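Local coordinates for petrobactin-binding protein YclQ (Bacillus subtilis subsp. subtilis str. 168, PDB 3GFV) that binds iron-free and ferric petrobactin, and the precursor 3,4-dihydroxybenzoic acid, as the solute-binding subunit of an ABC transporter for siderophore uptake, at residues Lys127-Phe132 with Ala154-Ser159; Tyr193-Asp198 with Glu282-Met287; Phe200-Ala205 with Lys289-Gly294. All blocks are in the same frame, centred on the assembly; numbering follows the deposited sequence.

Overall arrangement
The three contacts lie beside helix 146-170, which spans the two lobes of this siderophore-binding protein; in this fold the ligand is bound in the cleft between the lobes. Contacts 2 and 3 share helix 281-296, and their centres are 9 Å apart. They also meet through the 193-205 region, where His197 ND1 lies 2.8 Å from Val202 O in a probable hydrogen bond. Contact 1, its centre 9 Å from that of contact 2, reaches it through Tyr128, whose CE2 is 3.4 Å from Met284 CE. Contacts 1 and 3 stay separate, their nearest atoms about 6 Å apart.

Contact 1 (Lys127-Phe132 with Ala154-Ser159); sequences KYMESF and ANIDHS
Two antiparallel helices meet where the long helix 146-170, which spans the two lobes of the binding-protein fold, packs on helix 128-142: Met129 and Phe132 of the shorter helix face Ile156 and Asp157 of the longer one. The segment axes run 12.8 Å apart at their closest, with 162° between their directions, so the backbones stand well apart and the gap is bridged by side chains from both helices. The touching residues of each helix lie within one turn.

Phe132 reaches across with the far end of its ring. With CG anti to the backbone N (chi1 -179°), the ring extends toward Ile156, and its CZ approaches Ile156 CD1 at 4.1 Å. That methyl sits at the ring edge, near the ring plane. The CD1 end of Ile156 does the touching here; its other branch, CG2, lies 4.5 Å from Met129 CE, a loose apolar contact.

Met129, a selenomethionine, is bent at both chi2 and chi3. Its terminal CE slips alongside the carboxylate of Asp157 and comes 3.7 Å from OD1, a methyl beside an oxygen with no hydrogen bond between them. The other oxygen, Asp157 OD2, makes a salt bridge with Lys133, the residue that follows Phe132, adding a polar tie between the same two helices at the margin of the apolar patch.

Helix 281-296 packs against both helices here: its Met284 touches Met129, Phe132 and Ile156, making a three-helix junction. On helix 146-170, Ile160 after the segment touches Met129 and Leu153 before it packs on Phe132. The loop residue Val199 touches Met129 as well, bringing the polypeptide that follows short helix 195-198 up against this junction.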
ATOM      1  N   LYS A 127      11.080   1.254  -7.433  1.00 30.66           N
ATOM      2  CA  LYS A 127      10.704   2.214  -8.468  1.00 28.12           C
ATOM      3  C   LYS A 127       9.280   2.640  -8.190  1.00 29.65           C
ATOM      4  O   LYS A 127       8.379   2.360  -8.989  1.00 29.28           O
ATOM      5  CB  LYS A 127      10.682   1.546  -9.848  1.00 40.97           C
ATOM      6  CG  LYS A 127      12.005   1.149 -10.445  1.00 50.62           C
ATOM      7  CD  LYS A 127      11.747   0.200 -11.617  1.00 56.36           C
ATOM      8  CE  LYS A 127      12.788   0.344 -12.712  1.00 65.49           C
ATOM      9  NZ  LYS A 127      14.177   0.188 -12.190  1.00 69.93           N
ATOM     10  N   TYR A 128       9.051   3.285  -7.056  1.00 24.57           N
ATOM     11  CA  TYR A 128       7.686   3.408  -6.561  1.00 21.78           C
ATOM     12  C   TYR A 128       6.758   4.157  -7.551  1.00 23.96           C
ATOM     13  O   TYR A 128       5.758   3.602  -8.006  1.00 26.12           O
ATOM     14  CB  TYR A 128       7.642   4.042  -5.163  1.00 21.68           C
ATOM     15  CG  TYR A 128       6.340   3.761  -4.491  1.00 21.18           C
ATOM     16  CD1 TYR A 128       6.242   2.803  -3.486  1.00 23.15           C
ATOM     17  CD2 TYR A 128       5.177   4.405  -4.906  1.00 25.42           C
ATOM     18  CE1 TYR A 128       5.024   2.519  -2.892  1.00 25.63           C
ATOM     19  CE2 TYR A 128       3.966   4.129  -4.326  1.00 25.54           C
ATOM     20  CZ  TYR A 128       3.890   3.194  -3.321  1.00 25.69           C
ATOM     21  OH  TYR A 128       2.678   2.926  -2.739  1.00 29.54           O
HETATM   22  N   MSE A 129       7.092   5.397  -7.883  1.00 23.47           N
HETATM   23  CA  MSE A 129       6.168   6.222  -8.661  1.00 28.69           C
HETATM   24  C   MSE A 129       6.013   5.709 -10.086  1.00 26.88           C
HETATM   25  O   MSE A 129       4.925   5.763 -10.664  1.00 26.25           O
HETATM   26  CB  MSE A 129       6.596   7.694  -8.629  1.00 28.11           C
HETATM   27  CG  MSE A 129       6.299   8.370  -7.287  1.00 25.26           C
HETATM   28 SE   MSE A 129       4.483   8.011  -6.643  0.70 32.24          SE
HETATM   29  CE  MSE A 129       3.477   9.095  -7.961  1.00 27.24           C
ATOM     30  N   GLU A 130       7.094   5.193 -10.660  1.00 29.45           N
ATOM     31  CA  GLU A 130       7.013   4.619 -12.001  1.00 33.06           C
ATOM     32  C   GLU A 130       5.963   3.508 -12.032  1.00 28.29           C
ATOM     33  O   GLU A 130       5.073   3.517 -12.884  1.00 29.44           O
ATOM     34  CB  GLU A 130       8.373   4.078 -12.446  1.00 37.95           C
ATOM     35  CG  GLU A 130       8.358   3.346 -13.784  1.00 50.46           C
ATOM     36  CD  GLU A 130       9.741   2.860 -14.206  1.00 60.80           C
ATOM     37  OE1 GLU A 130       9.915   1.636 -14.390  1.00 66.08           O
ATOM     38  OE2 GLU A 130      10.657   3.699 -14.339  1.00 63.26           O
ATOM     39  N   SER A 131       6.072   2.565 -11.095  1.00 26.93           N
ATOM     40  CA  SER A 131       5.147   1.430 -11.045  1.00 24.91           C
ATOM     41  C   SER A 131       3.747   1.886 -10.625  1.00 24.59           C
ATOM     42  O   SER A 131       2.742   1.382 -11.153  1.00 23.49           O
ATOM     43  CB  SER A 131       5.675   0.291 -10.135  1.00 26.33           C
ATOM     44  OG  SER A 131       5.785   0.739  -8.804  1.00 31.12           O
ATOM     45  N   PHE A 132       3.674   2.834  -9.689  1.00 22.74           N
ATOM     46  CA  PHE A 132       2.390   3.396  -9.251  1.00 24.60           C
ATOM     47  C   PHE A 132       1.650   4.006 -10.443  1.00 25.37           C
ATOM     48  O   PHE A 132       0.488   3.714 -10.699  1.00 21.89           O
ATOM     49  CB  PHE A 132       2.609   4.479  -8.193  1.00 20.09           C
ATOM     50  CG  PHE A 132       1.333   5.095  -7.669  1.00 20.83           C
ATOM     51  CD1 PHE A 132       0.610   4.463  -6.668  1.00 24.97           C
ATOM     52  CD2 PHE A 132       0.882   6.328  -8.143  1.00 26.29           C
ATOM     53  CE1 PHE A 132      -0.560   5.029  -6.167  1.00 22.70           C
ATOM     54  CE2 PHE A 132      -0.293   6.894  -7.659  1.00 23.99           C
ATOM     55  CZ  PHE A 132      -1.010   6.242  -6.648  1.00 21.55           C
ATOM     56  N   ALA A 154      -2.047  13.594 -11.742  1.00 26.85           N
ATOM     57  CA  ALA A 154      -1.558  14.961 -11.645  1.00 27.53           C
ATOM     58  C   ALA A 154      -1.795  15.575 -10.267  1.00 27.77           C
ATOM     59  O   ALA A 154      -0.898  16.225  -9.708  1.00 29.22           O
ATOM     60  CB  ALA A 154      -2.167  15.861 -12.771  1.00 31.21           C
ATOM     61  N   ASN A 155      -2.987  15.379  -9.712  1.00 26.76           N
ATOM     62  CA  ASN A 155      -3.288  15.891  -8.375  1.00 31.89           C
ATOM     63  C   ASN A 155      -2.399  15.252  -7.325  1.00 30.10           C
ATOM     64  O   ASN A 155      -1.934  15.921  -6.405  1.00 28.65           O
ATOM     65  CB  ASN A 155      -4.740  15.633  -7.988  1.00 35.02           C
ATOM     66  CG  ASN A 155      -5.709  16.415  -8.822  1.00 46.36           C
ATOM     67  OD1 ASN A 155      -5.369  17.470  -9.383  1.00 47.34           O
ATOM     68  ND2 ASN A 155      -6.940  15.912  -8.918  1.00 47.87           N
ATOM     69  N   ILE A 156      -2.187  13.947  -7.453  1.00 23.83           N
ATOM     70  CA  ILE A 156      -1.289  13.246  -6.548  1.00 23.32           C
ATOM     71  C   ILE A 156       0.155  13.785  -6.651  1.00 24.50           C
ATOM     72  O   ILE A 156       0.815  14.017  -5.630  1.00 23.28           O
ATOM     73  CB  ILE A 156      -1.387  11.736  -6.782  1.00 21.47           C
ATOM     74  CG1 ILE A 156      -2.697  11.241  -6.170  1.00 24.35           C
ATOM     75  CG2 ILE A 156      -0.181  11.006  -6.175  1.00 22.08           C
ATOM     76  CD1 ILE A 156      -3.055   9.801  -6.539  1.00 25.31           C
ATOM     77  N   ASP A 157       0.625  14.040  -7.872  1.00 25.10           N
ATOM     78  CA  ASP A 157       1.967  14.606  -8.037  1.00 31.30           C
ATOM     79  C   ASP A 157       2.079  15.952  -7.329  1.00 28.90           C
ATOM     80  O   ASP A 157       3.110  16.263  -6.722  1.00 27.52           O
ATOM     81  CB  ASP A 157       2.336  14.760  -9.512  1.00 28.68           C
ATOM     82  CG  ASP A 157       2.796  13.453 -10.140  1.00 33.57           C
ATOM     83  OD1 ASP A 157       3.055  12.471  -9.405  1.00 34.18           O
ATOM     84  OD2 ASP A 157       2.912  13.418 -11.380  1.00 35.96           O
ATOM     85  N   HIS A 158       1.016  16.746  -7.407  0.60 29.42           N
ATOM     86  CA  HIS A 158       0.977  18.056  -6.754  0.60 30.36           C
ATOM     87  C   HIS A 158       1.021  17.910  -5.238  0.60 26.62           C
ATOM     88  O   HIS A 158       1.700  18.682  -4.551  0.60 26.09           O
ATOM     89  CB  HIS A 158      -0.289  18.816  -7.166  0.60 30.32           C
ATOM     90  CG  HIS A 158      -0.468  20.132  -6.470  0.60 36.49           C
ATOM     91  ND1 HIS A 158      -0.166  21.338  -7.068  0.60 48.04           N
ATOM     92  CD2 HIS A 158      -0.935  20.431  -5.235  0.60 42.79           C
ATOM     93  CE1 HIS A 158      -0.432  22.323  -6.227  0.60 46.22           C
ATOM     94  NE2 HIS A 158      -0.895  21.799  -5.106  0.60 46.87           N
ATOM     95  N   SER A 159       0.267  16.944  -4.720  1.00 24.79           N
ATOM     96  CA  SER A 159       0.238  16.661  -3.276  1.00 22.79           C
ATOM     97  C   SER A 159       1.580  16.135  -2.820  1.00 21.27           C
ATOM     98  O   SER A 159       2.065  16.486  -1.734  1.00 25.70           O
ATOM     99  CB  SER A 159      -0.842  15.630  -2.941  1.00 26.75           C
ATOM    100  OG  SER A 159      -2.134  16.156  -3.216  1.00 32.40           O
TER

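Contact 2 (Tyr193-Asp198 with Glu282-Met287); sequences YGLIHD and ESMTQM
Leu195 and Met284, which touch each other, both pack on the ring of Tyr128: Leu195 CD1 lies over one face of it, and Met284 CE stands more obliquely on the same side. Phe200 lies against Leu195, and Trp274 packs on Met287. The ring of Tyr193 stands off to one side and pairs edge-to-face with Phe187.

Among these rings the contact itself is aliphatic. Leu195 places its CG between the backbone N and the carbonyl carbon (chi1 82°), and both of its methyls extend toward helix 281-296. Its CD1 is the shared point, meeting Met287 CE at 3.8 Å and Met284 CE at 4.1 Å. The second branch, CD2, also meets Met287 CE, at 4.0 Å, so both leucine methyls rest against that one methyl.

The two selenomethionines stand three residues apart, about one turn, on helix 281-296 but bring their ends in differently. Met287 turns at chi3 and lies across the leucine at about a right angle. Met284 is bent at chi2 and chi3 and slides past it in the opposite direction.

On another side of the helix the buried Ser283 OG is hydrogen-bonded to Asp46. A buried apolar seam between a short helix of the second lobe and the C-terminal helix fits the two-lobed, helix-linked fold of siderophore-binding proteins.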
ATOM      1  N   TYR A 193       8.079   0.276   2.937  1.00 22.65           N
ATOM      2  CA  TYR A 193       7.540   1.581   3.315  1.00 23.64           C
ATOM      3  C   TYR A 193       8.517   2.708   3.012  1.00 26.64           C
ATOM      4  O   TYR A 193       8.393   3.831   3.536  1.00 26.32           O
ATOM      5  CB  TYR A 193       7.121   1.606   4.798  1.00 24.16           C
ATOM      6  CG  TYR A 193       6.156   0.497   5.161  1.00 23.27           C
ATOM      7  CD1 TYR A 193       4.903   0.409   4.561  1.00 28.42           C
ATOM      8  CD2 TYR A 193       6.504  -0.479   6.084  1.00 24.79           C
ATOM      9  CE1 TYR A 193       4.029  -0.625   4.884  1.00 31.46           C
ATOM     10  CE2 TYR A 193       5.639  -1.497   6.416  1.00 30.08           C
ATOM     11  CZ  TYR A 193       4.396  -1.565   5.812  1.00 43.47           C
ATOM     12  OH  TYR A 193       3.522  -2.582   6.137  1.00 45.62           O
ATOM     13  N   GLY A 194       9.472   2.406   2.141  1.00 23.67           N
ATOM     14  CA  GLY A 194      10.435   3.380   1.677  1.00 22.55           C
ATOM     15  C   GLY A 194       9.851   4.649   1.076  1.00 25.18           C
ATOM     16  O   GLY A 194      10.537   5.666   1.030  1.00 22.68           O
ATOM     17  N   LEU A 195       8.609   4.611   0.596  1.00 19.98           N
ATOM     18  CA  LEU A 195       8.056   5.804  -0.059  1.00 18.95           C
ATOM     19  C   LEU A 195       8.050   7.044   0.835  1.00 21.33           C
ATOM     20  O   LEU A 195       8.081   8.168   0.330  1.00 20.20           O
ATOM     21  CB  LEU A 195       6.664   5.541  -0.660  1.00 21.13           C
ATOM     22  CG  LEU A 195       5.447   5.608   0.267  1.00 21.91           C
ATOM     23  CD1 LEU A 195       4.185   5.624  -0.600  1.00 24.92           C
ATOM     24  CD2 LEU A 195       5.443   4.416   1.205  1.00 23.83           C
ATOM     25  N   ILE A 196       8.034   6.849   2.155  1.00 20.17           N
ATOM     26  CA  ILE A 196       8.051   7.983   3.074  1.00 20.88           C
ATOM     27  C   ILE A 196       9.329   8.798   2.833  1.00 19.79           C
ATOM     28  O   ILE A 196       9.315  10.033   2.888  1.00 21.29           O
ATOM     29  CB  ILE A 196       7.936   7.496   4.530  1.00 18.79           C
ATOM     30  CG1 ILE A 196       6.485   7.065   4.803  1.00 20.90           C
ATOM     31  CG2 ILE A 196       8.362   8.598   5.490  1.00 19.14           C
ATOM     32  CD1 ILE A 196       6.279   6.239   6.101  1.00 18.84           C
ATOM     33  N   HIS A 197      10.406   8.099   2.499  1.00 19.32           N
ATOM     34  CA  HIS A 197      11.658   8.755   2.097  1.00 17.78           C
ATOM     35  C   HIS A 197      11.785   8.982   0.595  1.00 18.83           C
ATOM     36  O   HIS A 197      12.182  10.082   0.157  1.00 25.45           O
ATOM     37  CB  HIS A 197      12.852   7.923   2.572  1.00 21.24           C
ATOM     38  CG  HIS A 197      12.777   7.557   4.012  1.00 21.14           C
ATOM     39  ND1 HIS A 197      12.842   8.500   5.022  1.00 20.01           N
ATOM     40  CD2 HIS A 197      12.659   6.356   4.628  1.00 18.77           C
ATOM     41  CE1 HIS A 197      12.755   7.893   6.188  1.00 20.24           C
ATOM     42  NE2 HIS A 197      12.647   6.587   5.978  1.00 18.69           N
ATOM     43  N   ASP A 198      11.459   7.957  -0.195  1.00 21.95           N
ATOM     44  CA  ASP A 198      11.754   7.976  -1.624  1.00 24.90           C
ATOM     45  C   ASP A 198      10.821   8.904  -2.391  1.00 26.96           C
ATOM     46  O   ASP A 198      11.196   9.469  -3.418  1.00 30.47           O
ATOM     47  CB  ASP A 198      11.641   6.564  -2.204  1.00 25.26           C
ATOM     48  CG  ASP A 198      12.577   5.579  -1.527  1.00 28.61           C
ATOM     49  OD1 ASP A 198      13.691   5.989  -1.126  1.00 30.83           O
ATOM     50  OD2 ASP A 198      12.193   4.407  -1.390  1.00 28.70           O
ATOM     51  N   GLU A 282      -6.764   5.956  -3.959  1.00 21.84           N
ATOM     52  CA  GLU A 282      -7.309   6.384  -2.675  1.00 21.88           C
ATOM     53  C   GLU A 282      -6.297   6.193  -1.556  1.00 19.67           C
ATOM     54  O   GLU A 282      -6.091   7.089  -0.738  1.00 22.63           O
ATOM     55  CB  GLU A 282      -8.588   5.625  -2.337  1.00 21.64           C
ATOM     56  CG  GLU A 282      -9.659   5.817  -3.405  1.00 22.65           C
ATOM     57  CD  GLU A 282     -10.987   5.150  -3.100  1.00 26.37           C
ATOM     58  OE1 GLU A 282     -11.041   4.286  -2.213  1.00 28.58           O
ATOM     59  OE2 GLU A 282     -11.989   5.511  -3.782  1.00 28.87           O
ATOM     60  N   SER A 283      -5.667   5.023  -1.522  1.00 21.13           N
ATOM     61  CA  SER A 283      -4.706   4.750  -0.457  1.00 20.82           C
ATOM     62  C   SER A 283      -3.531   5.733  -0.534  1.00 22.44           C
ATOM     63  O   SER A 283      -3.075   6.225   0.497  1.00 19.21           O
ATOM     64  CB  SER A 283      -4.243   3.280  -0.445  1.00 21.95           C
ATOM     65  OG  SER A 283      -3.918   2.789  -1.733  1.00 22.31           O
HETATM   66  N   MSE A 284      -3.077   6.066  -1.746  1.00 19.84           N
HETATM   67  CA  MSE A 284      -1.960   7.005  -1.868  1.00 21.72           C
HETATM   68  C   MSE A 284      -2.389   8.374  -1.324  1.00 20.35           C
HETATM   69  O   MSE A 284      -1.641   9.043  -0.597  1.00 21.06           O
HETATM   70  CB  MSE A 284      -1.509   7.110  -3.320  1.00 21.01           C
HETATM   71  CG  MSE A 284      -0.553   8.244  -3.611  1.00 19.99           C
HETATM   72 SE   MSE A 284       1.189   8.115  -2.688  0.70 30.22          SE
HETATM   73  CE  MSE A 284       2.166   6.992  -3.928  1.00 30.72           C
ATOM     74  N   THR A 285      -3.582   8.802  -1.714  1.00 22.82           N
ATOM     75  CA  THR A 285      -4.106  10.089  -1.268  1.00 23.25           C
ATOM     76  C   THR A 285      -4.140  10.166   0.254  1.00 22.62           C
ATOM     77  O   THR A 285      -3.695  11.153   0.851  1.00 23.91           O
ATOM     78  CB  THR A 285      -5.487  10.346  -1.858  1.00 26.84           C
ATOM     79  OG1 THR A 285      -5.348  10.485  -3.278  1.00 27.51           O
ATOM     80  CG2 THR A 285      -6.061  11.619  -1.292  1.00 27.54           C
ATOM     81  N   GLN A 286      -4.641   9.100   0.862  0.70 20.94           N
ATOM     82  CA  GLN A 286      -4.690   9.002   2.308  0.70 21.84           C
ATOM     83  C   GLN A 286      -3.293   9.059   2.913  0.70 21.66           C
ATOM     84  O   GLN A 286      -3.055   9.795   3.880  0.70 22.35           O
ATOM     85  CB  GLN A 286      -5.361   7.701   2.741  0.70 19.43           C
ATOM     86  CG  GLN A 286      -5.451   7.615   4.258  0.70 21.49           C
ATOM     87  CD  GLN A 286      -5.949   6.274   4.744  0.70 28.86           C
ATOM     88  OE1 GLN A 286      -6.951   5.739   4.253  0.70 26.49           O
ATOM     89  NE2 GLN A 286      -5.247   5.723   5.720  0.70 22.01           N
HETATM   90  N   MSE A 287      -2.387   8.276   2.336  1.00 18.14           N
HETATM   91  CA  MSE A 287      -1.042   8.111   2.880  1.00 19.22           C
HETATM   92  C   MSE A 287      -0.284   9.427   2.848  1.00 20.03           C
HETATM   93  O   MSE A 287       0.403   9.794   3.837  1.00 19.79           O
HETATM   94  CB  MSE A 287      -0.269   6.993   2.166  1.00 19.73           C
HETATM   95  CG  MSE A 287      -0.824   5.596   2.487  1.00 20.20           C
HETATM   96 SE   MSE A 287      -0.367   4.296   1.101  0.75 32.87          SE
HETATM   97  CE  MSE A 287       1.461   4.068   1.504  1.00 26.45           C
TER

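Contact 3 (Phe200-Ala205 with Lys289-Gly294)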
ATOM      1  N   PHE A 200       7.968  10.918  -0.544  1.00 22.45           N
ATOM      2  CA  PHE A 200       7.491  12.040   0.255  1.00 21.32           C
ATOM      3  C   PHE A 200       8.617  12.931   0.756  1.00 23.98           C
ATOM      4  O   PHE A 200       8.357  13.984   1.341  1.00 24.76           O
ATOM      5  CB  PHE A 200       6.666  11.573   1.467  1.00 21.72           C
ATOM      6  CG  PHE A 200       5.463  10.737   1.107  1.00 20.76           C
ATOM      7  CD1 PHE A 200       4.944  10.773  -0.177  1.00 20.27           C
ATOM      8  CD2 PHE A 200       4.863   9.917   2.063  1.00 20.08           C
ATOM      9  CE1 PHE A 200       3.845   9.995  -0.507  1.00 18.53           C
ATOM     10  CE2 PHE A 200       3.745   9.129   1.754  1.00 25.37           C
ATOM     11  CZ  PHE A 200       3.235   9.169   0.461  1.00 23.44           C
ATOM     12  N   GLY A 201       9.861  12.491   0.577  1.00 22.84           N
ATOM     13  CA  GLY A 201      10.993  13.377   0.822  1.00 23.95           C
ATOM     14  C   GLY A 201      11.518  13.485   2.252  1.00 24.35           C
ATOM     15  O   GLY A 201      12.363  14.342   2.542  1.00 23.16           O
ATOM     16  N   VAL A 202      11.033  12.634   3.154  1.00 21.04           N
ATOM     17  CA  VAL A 202      11.515  12.666   4.544  1.00 21.86           C
ATOM     18  C   VAL A 202      12.956  12.172   4.586  1.00 17.67           C
ATOM     19  O   VAL A 202      13.276  11.102   4.076  1.00 22.40           O
ATOM     20  CB  VAL A 202      10.614  11.822   5.515  1.00 21.51           C
ATOM     21  CG1 VAL A 202      11.216  11.783   6.938  1.00 22.52           C
ATOM     22  CG2 VAL A 202       9.155  12.386   5.538  1.00 18.06           C
ATOM     23  N   ALA A 203      13.862  12.965   5.160  1.00 19.69           N
ATOM     24  CA  ALA A 203      15.244  12.501   5.258  1.00 22.40           C
ATOM     25  C   ALA A 203      15.331  11.253   6.163  1.00 18.11           C
ATOM     26  O   ALA A 203      14.795  11.257   7.266  1.00 20.16           O
ATOM     27  CB  ALA A 203      16.128  13.611   5.832  1.00 21.98           C
ATOM     28  N   PRO A 204      16.002  10.191   5.693  1.00 22.26           N
ATOM     29  CA  PRO A 204      16.106   8.995   6.533  1.00 22.04           C
ATOM     30  C   PRO A 204      17.020   9.263   7.715  1.00 22.87           C
ATOM     31  O   PRO A 204      18.100   9.840   7.539  1.00 23.37           O
ATOM     32  CB  PRO A 204      16.756   7.957   5.609  1.00 25.67           C
ATOM     33  CG  PRO A 204      16.679   8.523   4.229  1.00 32.59           C
ATOM     34  CD  PRO A 204      16.637  10.007   4.377  1.00 28.29           C
ATOM     35  N   ALA A 205      16.591   8.877   8.911  1.00 20.91           N
ATOM     36  CA  ALA A 205      17.454   8.924  10.082  1.00 19.78           C
ATOM     37  C   ALA A 205      18.591   7.900   9.977  1.00 22.72           C
ATOM     38  O   ALA A 205      19.655   8.070  10.579  1.00 23.14           O
ATOM     39  CB  ALA A 205      16.633   8.692  11.371  1.00 21.46           C
ATOM     40  N   LYS A 289      -1.587  12.389   3.004  1.00 21.40           N
ATOM     41  CA  LYS A 289      -2.187  13.265   4.003  1.00 25.85           C
ATOM     42  C   LYS A 289      -1.784  12.892   5.429  1.00 23.21           C
ATOM     43  O   LYS A 289      -1.555  13.770   6.265  1.00 24.17           O
ATOM     44  CB  LYS A 289      -3.711  13.267   3.879  1.00 30.44           C
ATOM     45  CG  LYS A 289      -4.412  14.049   4.992  1.00 39.27           C
ATOM     46  CD  LYS A 289      -5.935  13.914   4.929  1.00 48.71           C
ATOM     47  CE  LYS A 289      -6.596  14.429   6.213  1.00 51.96           C
ATOM     48  NZ  LYS A 289      -6.148  15.814   6.552  1.00 52.10           N
ATOM     49  N   GLU A 290      -1.688  11.595   5.713  1.00 21.47           N
ATOM     50  CA  GLU A 290      -1.225  11.185   7.034  1.00 18.80           C
ATOM     51  C   GLU A 290       0.194  11.690   7.311  1.00 22.64           C
ATOM     52  O   GLU A 290       0.489  12.146   8.423  1.00 23.10           O
ATOM     53  CB  GLU A 290      -1.224   9.658   7.191  1.00 20.79           C
ATOM     54  CG  GLU A 290      -2.595   9.014   7.134  1.00 22.88           C
ATOM     55  CD  GLU A 290      -2.475   7.501   7.284  1.00 26.26           C
ATOM     56  OE1 GLU A 290      -2.266   7.053   8.407  1.00 24.92           O
ATOM     57  OE2 GLU A 290      -2.559   6.773   6.282  1.00 30.13           O
ATOM     58  N   VAL A 291       1.075  11.574   6.322  1.00 20.02           N
ATOM     59  CA  VAL A 291       2.464  12.005   6.490  1.00 22.33           C
ATOM     60  C   VAL A 291       2.542  13.538   6.627  1.00 23.58           C
ATOM     61  O   VAL A 291       3.222  14.067   7.530  1.00 22.50           O
ATOM     62  CB  VAL A 291       3.374  11.459   5.351  1.00 20.92           C
ATOM     63  CG1 VAL A 291       4.792  12.018   5.451  1.00 23.19           C
ATOM     64  CG2 VAL A 291       3.443   9.921   5.425  1.00 23.72           C
ATOM     65  N   LYS A 292       1.822  14.227   5.754  1.00 24.29           N
ATOM     66  CA  LYS A 292       1.792  15.699   5.744  1.00 24.15           C
ATOM     67  C   LYS A 292       1.273  16.202   7.086  1.00 25.87           C
ATOM     68  O   LYS A 292       1.871  17.090   7.701  1.00 24.47           O
ATOM     69  CB  LYS A 292       0.902  16.200   4.606  1.00 27.80           C
ATOM     70  CG  LYS A 292       0.694  17.735   4.566  1.00 32.48           C
ATOM     71  CD  LYS A 292      -0.375  18.095   3.520  1.00 40.77           C
ATOM     72  CE  LYS A 292      -0.959  19.497   3.713  1.00 49.97           C
ATOM     73  NZ  LYS A 292       0.094  20.533   3.540  1.00 53.44           N
ATOM     74  N   ASP A 293       0.163  15.626   7.546  1.00 23.33           N
ATOM     75  CA  ASP A 293      -0.393  15.978   8.860  1.00 26.29           C
ATOM     76  C   ASP A 293       0.600  15.752   9.994  1.00 27.51           C
ATOM     77  O   ASP A 293       0.729  16.585  10.889  1.00 27.33           O
ATOM     78  CB  ASP A 293      -1.677  15.192   9.139  1.00 27.20           C
ATOM     79  CG  ASP A 293      -2.863  15.735   8.383  1.00 34.94           C
ATOM     80  OD1 ASP A 293      -2.721  16.778   7.692  1.00 34.04           O
ATOM     81  OD2 ASP A 293      -3.944  15.110   8.473  1.00 35.82           O
ATOM     82  N   GLY A 294       1.287  14.614   9.955  1.00 23.58           N
ATOM     83  CA  GLY A 294       2.329  14.321  10.921  1.00 23.77           C
ATOM     84  C   GLY A 294       3.409  15.384  10.886  1.00 24.21           C
ATOM     85  O   GLY A 294       3.838  15.882  11.953  1.00 24.48           O
TER
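Val291 of the C-terminal helix 281-296 packs on Phe200 and Val202, in the turn leading from short helix 195-198 to strand 203-204 of the second α/β lobe. Its CB lies 3.9 Å from Phe200 CD2, and from there the side chain forks. The CG2 branch points at the same side of the phenyl ring, 3.6 Å from Phe200 CD2 and 3.8 Å from CE2, and approaches obliquely to the ring. The CG1 branch, anti to the backbone N (chi1 175°), turns toward Val202: it keeps 4.0 Å from Phe200 CD2 and comes 4.4 Å from Val202 CG2. One valine thus touches both Phe200 and Val202.

Gly201 separates these two partners. It is the first residue after the helix to leave helical backbone angles and has a positive phi of 85°; Phe200 and Val202, on either side of it in sequence, both point CB toward helix 281-296.

The three residues are buried, and helix 146-170 packs on them too: its Val163 touches Phe200 and Val291, and Ala167 touches Val202. At the surface, Lys292 forms salt bridges with Asp162 of that long helix and with Glu296. On another side of helix 281-296, one turn apart, Lys289 NZ bridges to Asp293 OD2 at 3.0 Å, using the oxygen's syn lone pair.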